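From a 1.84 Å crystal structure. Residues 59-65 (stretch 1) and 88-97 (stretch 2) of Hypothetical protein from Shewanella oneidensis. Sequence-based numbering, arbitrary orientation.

Stretch 1 (59-65) KGSAGYV
Stretch 2 88-97: IMTDGQNRLH

Where a strand meets a β hairpin, the backbone sets the register and the side chains adapt to the space it leaves, as this pairing illustrates. Strand 62-65 runs antiparallel to strand 88-90, their directions 165° apart and their axes approaching to 4.8 Å. Ala62 and Met89 form a hydrogen-bonded pair, Met89 N to Ala62 O at 2.9 Å and Ala62 N to Met89 O at 3.2 Å; Gly63 faces Ile88 as a non-hydrogen-bonded pair, with CA atoms 4.4 Å apart. Ser61 CA adds a CA-H...O contact to Met89 O at 3.2 Å.

The hairpin closes through a type I' turn from Thr90 to Gln93, whose Gly92 (phi/psi 89/-2) donates from N to Gly60 O at 2.9 Å. Gly60, at 86/6, also needs to be glycine: a CB there would jam against the preceding carbonyl and lie 2.7 Å from Gly92 N. Beside this junction a water donates to Lys59 O (2.7 Å), accepts from Asp91 N (2.9 Å) and hydrogen-bonds Ser61 OG (2.8 Å), which the m rotamer places within its reach.

Ala62 and selenomethionine Met89 share one sheet face. The small methyl is buried, while chi1 t (-167°) sets Met89 CG 3.3 Å from Gly60 O, and the chain then runs on with chi2 t and chi3 m. On the other face Ile88, m at both chi angles, carries CD1 to 4.4 Å from Gly63 CA; an added CB on Gly63 would lie a tight 3.4 Å from Ile88 CD1.

Tyr64 reaches past strand 88-90 to strand 93-97. With chi1 87° (p) and chi2 -87°, its ring edge meets the Asn94 side chain, and Tyr64 CZ makes apolar contact with Leu96 CD1 at 3.8 Å. Leu96, t then p, has its end nearer than its sideways CB direction suggests. Altogether 434 Å² is buried.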

ATOM      1  N   LYS B  59       4.100 -20.438   2.786  1.00 39.59           N
ATOM      2  CA  LYS B  59       2.675 -20.485   2.516  1.00 39.45           C
ATOM      3  C   LYS B  59       1.907 -19.649   3.512  1.00 36.76           C
ATOM      4  O   LYS B  59       2.071 -19.790   4.719  1.00 35.38           O
ATOM      5  CB  LYS B  59       2.152 -21.937   2.569  1.00 42.02           C
ATOM      6  CG  LYS B  59       2.409 -22.707   1.302  1.00 40.48           C
ATOM      7  CD  LYS B  59       1.571 -22.180   0.183  1.00 34.49           C
ATOM      8  CE  LYS B  59       1.663 -23.058  -1.024  1.00 39.06           C
ATOM      9  NZ  LYS B  59       1.007 -22.360  -2.178  1.00 43.54           N
ATOM     10  N   GLY B  60       1.046 -18.802   2.980  1.00 35.08           N
ATOM     11  CA  GLY B  60       0.149 -18.017   3.781  1.00 37.07           C
ATOM     12  C   GLY B  60       0.744 -16.707   4.269  1.00 34.38           C
ATOM     13  O   GLY B  60       0.109 -16.021   5.075  1.00 30.62           O
ATOM     14  N   SER B  61       1.953 -16.380   3.807  1.00 33.83           N
ATOM     15  CA  SER B  61       2.630 -15.119   4.196  1.00 31.41           C
ATOM     16  C   SER B  61       2.898 -14.293   2.952  1.00 31.00           C
ATOM     17  O   SER B  61       3.593 -14.728   2.040  1.00 29.17           O
ATOM     18  CB  SER B  61       3.930 -15.385   4.976  1.00 31.12           C
ATOM     19  OG  SER B  61       3.633 -15.824   6.286  1.00 31.18           O
ATOM     20  N   ALA B  62       2.325 -13.087   2.907  1.00 26.73           N
ATOM     21  CA  ALA B  62       2.477 -12.228   1.762  1.00 27.35           C
ATOM     22  C   ALA B  62       2.031 -10.807   2.178  1.00 27.01           C
ATOM     23  O   ALA B  62       1.469 -10.614   3.253  1.00 29.36           O
ATOM     24  CB  ALA B  62       1.623 -12.718   0.627  1.00 26.43           C
ATOM     25  N   GLY B  63       2.278  -9.851   1.305  1.00 26.02           N
ATOM     26  CA  GLY B  63       1.746  -8.483   1.510  1.00 27.94           C
ATOM     27  C   GLY B  63       1.279  -7.948   0.198  1.00 28.90           C
ATOM     28  O   GLY B  63       1.747  -8.411  -0.843  1.00 29.39           O
ATOM     29  N   TYR B  64       0.298  -7.034   0.224  1.00 25.20           N
ATOM     30  CA  TYR B  64      -0.023  -6.289  -0.965  1.00 25.30           C
ATOM     31  C   TYR B  64      -0.483  -4.864  -0.572  1.00 24.56           C
ATOM     32  O   TYR B  64      -0.873  -4.612   0.575  1.00 23.37           O
ATOM     33  CB  TYR B  64      -1.086  -7.020  -1.764  1.00 30.81           C
ATOM     34  CG  TYR B  64      -2.514  -6.725  -1.388  1.00 32.57           C
ATOM     35  CD1 TYR B  64      -3.171  -7.423  -0.395  1.00 39.75           C
ATOM     36  CD2 TYR B  64      -3.212  -5.742  -2.066  1.00 38.27           C
ATOM     37  CE1 TYR B  64      -4.521  -7.111  -0.072  1.00 38.16           C
ATOM     38  CE2 TYR B  64      -4.509  -5.428  -1.764  1.00 40.62           C
ATOM     39  CZ  TYR B  64      -5.168  -6.111  -0.772  1.00 41.01           C
ATOM     40  OH  TYR B  64      -6.499  -5.752  -0.518  1.00 44.20           O
ATOM     41  N   VAL B  65      -0.381  -3.978  -1.532  1.00 24.45           N
ATOM     42  CA  VAL B  65      -0.892  -2.589  -1.450  1.00 24.66           C
ATOM     43  C   VAL B  65      -1.554  -2.299  -2.804  1.00 27.05           C
ATOM     44  O   VAL B  65      -1.288  -3.012  -3.775  1.00 26.84           O
ATOM     45  CB  VAL B  65       0.210  -1.582  -1.138  1.00 25.03           C
ATOM     46  CG1 VAL B  65       0.894  -1.902   0.150  1.00 26.42           C
ATOM     47  CG2 VAL B  65       1.258  -1.432  -2.258  1.00 20.57           C
ATOM     48  N   ILE B  88      -1.494  -7.344   4.899  1.00 27.47           N
ATOM     49  CA  ILE B  88      -0.431  -8.224   5.369  1.00 31.78           C
ATOM     50  C   ILE B  88      -1.062  -9.547   5.809  1.00 33.16           C
ATOM     51  O   ILE B  88      -1.900  -9.576   6.702  1.00 33.37           O
ATOM     52  CB  ILE B  88       0.316  -7.614   6.573  1.00 31.45           C
ATOM     53  CG1 ILE B  88       1.077  -6.361   6.170  1.00 35.41           C
ATOM     54  CG2 ILE B  88       1.361  -8.598   7.134  1.00 35.23           C
ATOM     55  CD1 ILE B  88       2.369  -6.637   5.412  1.00 32.36           C
HETATM   56  N   MSE B  89      -0.644 -10.640   5.184  1.00 35.59           N
HETATM   57  CA  MSE B  89      -1.149 -11.958   5.478  1.00 39.19           C
HETATM   58  C   MSE B  89      -0.075 -12.776   6.207  1.00 37.63           C
HETATM   59  O   MSE B  89       1.105 -12.786   5.817  1.00 29.08           O
HETATM   60  CB  MSE B  89      -1.508 -12.642   4.169  1.00 37.30           C
HETATM   61  CG  MSE B  89      -2.318 -13.874   4.335  1.00 45.99           C
HETATM   62 SE   MSE B  89      -2.463 -14.742   2.647  0.75 49.98          SE
HETATM   63  CE  MSE B  89      -3.245 -13.222   1.484  1.00 53.34           C
ATOM     64  N   THR B  90      -0.465 -13.427   7.293  1.00 38.97           N
ATOM     65  CA  THR B  90       0.400 -14.397   7.932  1.00 40.85           C
ATOM     66  C   THR B  90      -0.476 -15.606   8.228  1.00 42.00           C
ATOM     67  O   THR B  90      -1.616 -15.428   8.623  1.00 39.32           O
ATOM     68  CB  THR B  90       0.970 -13.870   9.236  1.00 43.75           C
ATOM     69  OG1 THR B  90       1.198 -12.460   9.123  1.00 49.90           O
ATOM     70  CG2 THR B  90       2.261 -14.551   9.544  1.00 45.41           C
ATOM     71  N   ASP B  91       0.056 -16.810   8.008  1.00 42.53           N
ATOM     72  CA  ASP B  91      -0.685 -18.060   8.190  1.00 43.13           C
ATOM     73  C   ASP B  91      -2.006 -18.113   7.405  1.00 40.38           C
ATOM     74  O   ASP B  91      -2.948 -18.803   7.794  1.00 40.85           O
ATOM     75  CB  ASP B  91      -0.996 -18.301   9.674  1.00 44.49           C
ATOM     76  CG  ASP B  91       0.216 -18.138  10.572  1.00 49.39           C
ATOM     77  OD1 ASP B  91       1.343 -18.507  10.165  1.00 49.21           O
ATOM     78  OD2 ASP B  91       0.028 -17.636  11.697  1.00 57.11           O
ATOM     79  N   GLY B  92      -2.093 -17.377   6.312  1.00 35.45           N
ATOM     80  CA  GLY B  92      -3.281 -17.421   5.502  1.00 34.42           C
ATOM     81  C   GLY B  92      -4.324 -16.417   5.915  1.00 35.51           C
ATOM     82  O   GLY B  92      -5.372 -16.282   5.246  1.00 35.49           O
ATOM     83  N   GLN B  93      -4.030 -15.664   6.973  1.00 36.35           N
ATOM     84  CA  GLN B  93      -4.994 -14.689   7.467  1.00 40.11           C
ATOM     85  C   GLN B  93      -4.608 -13.302   7.054  1.00 39.57           C
ATOM     86  O   GLN B  93      -3.649 -12.762   7.597  1.00 34.32           O
ATOM     87  CB  GLN B  93      -5.086 -14.711   8.987  1.00 42.57           C
ATOM     88  CG  GLN B  93      -5.925 -13.498   9.501  1.00 50.89           C
ATOM     89  CD  GLN B  93      -6.530 -13.711  10.846  1.00 57.68           C
ATOM     90  OE1 GLN B  93      -7.460 -14.492  10.995  1.00 60.84           O
ATOM     91  NE2 GLN B  93      -6.010 -13.003  11.846  1.00 64.66           N
ATOM     92  N   ASN B  94      -5.354 -12.704   6.127  1.00 40.25           N
ATOM     93  CA  ASN B  94      -5.038 -11.347   5.682  1.00 41.84           C
ATOM     94  C   ASN B  94      -5.551 -10.320   6.653  1.00 41.85           C
ATOM     95  O   ASN B  94      -6.713 -10.349   7.013  1.00 48.02           O
ATOM     96  CB  ASN B  94      -5.608 -11.038   4.285  1.00 44.28           C
ATOM     97  CG  ASN B  94      -5.061  -9.704   3.713  1.00 49.93           C
ATOM     98  OD1 ASN B  94      -4.074  -9.161   4.214  1.00 47.24           O
ATOM     99  ND2 ASN B  94      -5.711  -9.185   2.668  1.00 53.28           N
ATOM    100  N   ARG B  95      -4.692  -9.427   7.108  1.00 39.08           N
ATOM    101  CA  ARG B  95      -5.138  -8.326   7.929  1.00 39.24           C
ATOM    102  C   ARG B  95      -5.132  -7.123   6.996  1.00 38.90           C
ATOM    103  O   ARG B  95      -4.060  -6.671   6.601  1.00 37.29           O
ATOM    104  CB  ARG B  95      -4.187  -8.119   9.079  1.00 37.55           C
ATOM    105  N   LEU B  96      -6.315  -6.618   6.630  1.00 37.39           N
ATOM    106  CA  LEU B  96      -6.438  -5.617   5.564  1.00 35.60           C
ATOM    107  C   LEU B  96      -6.879  -4.300   6.145  1.00 37.34           C
ATOM    108  O   LEU B  96      -7.856  -4.259   6.873  1.00 37.13           O
ATOM    109  CB  LEU B  96      -7.475  -6.046   4.540  1.00 35.55           C
ATOM    110  CG  LEU B  96      -7.690  -5.054   3.387  1.00 37.48           C
ATOM    111  CD1 LEU B  96      -6.412  -4.834   2.578  1.00 34.77           C
ATOM    112  CD2 LEU B  96      -8.835  -5.493   2.474  1.00 40.03           C
ATOM    113  N   HIS B  97      -6.137  -3.242   5.842  1.00 33.93           N
ATOM    114  CA  HIS B  97      -6.603  -1.875   6.031  1.00 33.64           C
ATOM    115  C   HIS B  97      -6.984  -1.279   4.661  1.00 30.62           C
ATOM    116  O   HIS B  97      -6.169  -1.243   3.749  1.00 28.24           O
ATOM    117  CB  HIS B  97      -5.531  -1.012   6.666  1.00 35.06           C
ATOM    118  CG  HIS B  97      -5.995   0.385   6.917  1.00 46.16           C
ATOM    119  ND1 HIS B  97      -6.917   0.696   7.893  1.00 51.23           N
ATOM    120  CD2 HIS B  97      -5.729   1.542   6.267  1.00 51.88           C
ATOM    121  CE1 HIS B  97      -7.164   1.994   7.860  1.00 56.07           C
ATOM    122  NE2 HIS B  97      -6.449   2.532   6.889  1.00 47.25           N
TER
HETATM  123  O   HOH W   1       2.302 -18.216   6.894  1.00 32.61           O